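Exoglucanase A (Cellulomonas fimi, PDB 7CBD) hydrolyses beta-1,4-glucosidic linkages of cellulose with inversion of anomeric configuration, releasing cellobiose from the non-reducing chain ends through its family 6 catalytic domain. Local coordinates at residues A[144-149]-A[189-194]. Numbering follows the deposited sequence.
Sequences ATIEPD and NYIDIG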
ATOM      1  N   ALA A 144      -4.264  11.695   1.832  1.00  5.71           N
ATOM      2  CA  ALA A 144      -4.829  10.731   2.764  1.00  5.31           C
ATOM      3  C   ALA A 144      -5.205   9.478   1.982  1.00  4.93           C
ATOM      4  O   ALA A 144      -6.104   9.518   1.130  1.00  5.64           O
ATOM      5  CB  ALA A 144      -6.052  11.338   3.443  1.00  5.69           C
ATOM      6  N   THR A 145      -4.492   8.379   2.243  1.00  4.97           N
ATOM      7  CA  THR A 145      -4.903   7.085   1.711  1.00  5.08           C
ATOM      8  C   THR A 145      -6.048   6.569   2.577  1.00  4.39           C
ATOM      9  O   THR A 145      -5.877   6.378   3.786  1.00  5.34           O
ATOM     10  CB  THR A 145      -3.726   6.108   1.721  1.00  5.18           C
ATOM     11  OG1 THR A 145      -2.792   6.464   0.696  1.00  6.08           O
ATOM     12  CG2 THR A 145      -4.209   4.679   1.463  1.00  6.38           C
ATOM     13  N   ILE A 146      -7.216   6.362   1.970  1.00  4.93           N
ATOM     14  CA  ILE A 146      -8.454   6.119   2.711  1.00  5.40           C
ATOM     15  C   ILE A 146      -8.708   4.614   2.794  1.00  5.26           C
ATOM     16  O   ILE A 146      -9.162   3.986   1.830  1.00  5.44           O
ATOM     17  CB  ILE A 146      -9.652   6.844   2.090  1.00  5.94           C
ATOM     18  CG1 ILE A 146      -9.377   8.336   1.880  1.00  6.93           C
ATOM     19  CG2 ILE A 146     -10.889   6.644   2.965  1.00  6.97           C
ATOM     20  CD1 ILE A 146      -9.067   9.097   3.141  1.00  7.71           C
ATOM     21  N   GLU A 147      -8.439   4.050   3.968  1.00  5.11           N
ATOM     22  CA  GLU A 147      -8.878   2.735   4.433  1.00  4.88           C
ATOM     23  C   GLU A 147      -8.505   1.587   3.501  1.00  4.71           C
ATOM     24  O   GLU A 147      -9.366   0.999   2.832  1.00  5.41           O
ATOM     25  CB  GLU A 147     -10.364   2.753   4.799  1.00  5.53           C
ATOM     26  CG  GLU A 147     -10.685   3.686   5.962  1.00  5.42           C
ATOM     27  CD  GLU A 147     -10.218   3.180   7.326  1.00  5.42           C
ATOM     28  OE1 GLU A 147      -9.824   1.997   7.451  1.00  5.79           O
ATOM     29  OE2 GLU A 147     -10.250   3.972   8.293  1.00  5.66           O
ATOM     30  N   PRO A 148      -7.228   1.215   3.472  1.00  4.60           N
ATOM     31  CA  PRO A 148      -6.827  -0.007   2.762  1.00  5.83           C
ATOM     32  C   PRO A 148      -7.631  -1.219   3.223  1.00  5.58           C
ATOM     33  O   PRO A 148      -8.102  -1.282   4.359  1.00  5.63           O
ATOM     34  CB  PRO A 148      -5.345  -0.154   3.135  1.00  6.87           C
ATOM     35  CG  PRO A 148      -4.905   1.253   3.469  1.00  6.94           C
ATOM     36  CD  PRO A 148      -6.093   1.892   4.119  1.00  6.23           C
ATOM     37  N   ASP A 149      -7.798  -2.182   2.314  1.00  5.74           N
ATOM     38  CA  ASP A 149      -8.445  -3.456   2.637  1.00  6.48           C
ATOM     39  C   ASP A 149      -9.864  -3.279   3.172  1.00  5.68           C
ATOM     40  O   ASP A 149     -10.267  -3.954   4.121  1.00  6.55           O
ATOM     41  CB  ASP A 149      -7.595  -4.288   3.601  1.00  8.42           C
ATOM     42  CG  ASP A 149      -8.114  -5.701   3.762  1.00  9.31           C
ATOM     43  OD1 ASP A 149      -8.721  -6.224   2.801  1.00 10.30           O
ATOM     44  OD2 ASP A 149      -7.947  -6.273   4.861  1.00  9.57           O
ATOM     45  N   ASN A 189      -7.905  13.123  -1.032  1.00  4.93           N
ATOM     46  CA  ASN A 189      -8.356  11.801  -0.617  1.00  4.74           C
ATOM     47  C   ASN A 189      -8.120  10.799  -1.735  1.00  4.88           C
ATOM     48  O   ASN A 189      -8.688  10.936  -2.828  1.00  5.81           O
ATOM     49  CB  ASN A 189      -9.841  11.834  -0.275  1.00  5.25           C
ATOM     50  CG  ASN A 189     -10.125  12.628   0.967  1.00  5.57           C
ATOM     51  OD1 ASN A 189      -9.308  12.688   1.880  1.00  7.54           O
ATOM     52  ND2 ASN A 189     -11.288  13.258   1.009  1.00  7.07           N
ATOM     53  N   TYR A 190      -7.312   9.779  -1.446  1.00  5.19           N
ATOM     54  CA  TYR A 190      -7.035   8.693  -2.379  1.00  5.15           C
ATOM     55  C   TYR A 190      -7.656   7.422  -1.815  1.00  5.42           C
ATOM     56  O   TYR A 190      -7.183   6.885  -0.807  1.00  5.88           O
ATOM     57  CB  TYR A 190      -5.533   8.536  -2.595  1.00  5.89           C
ATOM     58  CG  TYR A 190      -4.955   9.625  -3.476  1.00  5.44           C
ATOM     59  CD1 TYR A 190      -4.849   9.445  -4.850  1.00  5.25           C
ATOM     60  CD2 TYR A 190      -4.527  10.842  -2.938  1.00  5.71           C
ATOM     61  CE1 TYR A 190      -4.329  10.446  -5.675  1.00  5.73           C
ATOM     62  CE2 TYR A 190      -4.010  11.851  -3.752  1.00  5.81           C
ATOM     63  CZ  TYR A 190      -3.911  11.638  -5.118  1.00  6.15           C
ATOM     64  OH  TYR A 190      -3.394  12.625  -5.928  1.00  7.08           O
ATOM     65  N   ILE A 191      -8.725   6.960  -2.457  1.00  5.24           N
ATOM     66  CA  ILE A 191      -9.431   5.762  -2.016  1.00  5.54           C
ATOM     67  C   ILE A 191      -8.617   4.529  -2.402  1.00  4.67           C
ATOM     68  O   ILE A 191      -8.132   4.412  -3.531  1.00  5.65           O
ATOM     69  CB  ILE A 191     -10.843   5.731  -2.626  1.00  6.40           C
ATOM     70  CG1 ILE A 191     -11.771   6.705  -1.881  1.00  7.30           C
ATOM     71  CG2 ILE A 191     -11.410   4.309  -2.650  1.00  7.09           C
ATOM     72  CD1 ILE A 191     -12.325   6.158  -0.573  1.00  8.52           C
ATOM     73  N   ASP A 192      -8.473   3.594  -1.468  1.00  4.86           N
ATOM     74  CA  ASP A 192      -7.744   2.370  -1.759  1.00  4.89           C
ATOM     75  C   ASP A 192      -8.534   1.497  -2.732  1.00  5.57           C
ATOM     76  O   ASP A 192      -9.748   1.323  -2.590  1.00  5.28           O
ATOM     77  CB  ASP A 192      -7.519   1.592  -0.470  1.00  5.80           C
ATOM     78  CG  ASP A 192      -6.721   0.349  -0.699  1.00  5.67           C
ATOM     79  OD1 ASP A 192      -5.485   0.465  -0.659  1.00  6.72           O
ATOM     80  OD2 ASP A 192      -7.323  -0.723  -0.956  1.00  6.11           O
ATOM     81  N   ILE A 193      -7.831   0.922  -3.713  1.00  4.96           N
ATOM     82  CA  ILE A 193      -8.482   0.061  -4.699  1.00  5.46           C
ATOM     83  C   ILE A 193      -7.854  -1.330  -4.763  1.00  5.18           C
ATOM     84  O   ILE A 193      -7.861  -1.981  -5.814  1.00  6.69           O
ATOM     85  CB  ILE A 193      -8.588   0.723  -6.090  1.00  6.13           C
ATOM     86  CG1 ILE A 193      -7.206   1.050  -6.664  1.00  6.26           C
ATOM     87  CG2 ILE A 193      -9.481   1.943  -6.018  1.00  7.31           C
ATOM     88  CD1 ILE A 193      -7.222   1.236  -8.163  1.00  8.38           C
ATOM     89  N   GLY A 194      -7.338  -1.822  -3.639  1.00  5.15           N
ATOM     90  CA  GLY A 194      -6.788  -3.169  -3.679  1.00  5.76           C
ATOM     91  C   GLY A 194      -5.652  -3.255  -4.678  1.00  4.74           C
ATOM     92  O   GLY A 194      -4.844  -2.332  -4.811  1.00  5.57           O
TER
HETATM   93  O   HOH W   1      -9.837  -1.158   0.121  1.00  7.31           O
HETATM   94  O   HOH W   2      -6.156  -3.001   0.133  1.00  8.57           O
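Where strands 144-146 and 189-192 part, Asp192 lays its carboxylate against Pro148, CG lying 3.5 Å from Pro148 CA, and a water links it to the backbone N of Asp149, the predicted proton donor. With CG anti to its backbone N (chi1 -178°), the side chain of Asp192 points toward segment 144-149, at the level of Pro148. OD1 faces Pro148 CB, while OD2 accepts three bonds. One comes from Gly194 N at 2.9 Å, above the carboxylate plane, and closes an Asx turn; the others come from two waters, one of which also accepts from Asp149 N at 2.9 Å. An alanine in place of Asp192 would probably leave both waters and Gly194 N without this acceptor and free the turn after the strand to shift. Before the split, the pairing is regular and parallel: Tyr190 N donates to Ala144 O, and Ile146 N to Tyr190 O at 2.8 Å, whereas the last bond, Asp192 N to Ile146 O, is weak at 3.4 Å. On one face, Ile191 CD1 rests on CB and CG2 of Ile146, 3.8 Å from each; Asn189 OD1, buried with no polar partner in the model, lies against Ile146 CD1, while ND2 bonds to Ser225 O. These are C-terminal strand ends of the distorted beta/alpha barrel of family 6, where the active site lies. Helix 161-182, part of the beta-alpha-beta crossover joining the two strands, covers Ile146 and Asn189 through Leu181, and strands 87-93 and 228-231 continue the sheet.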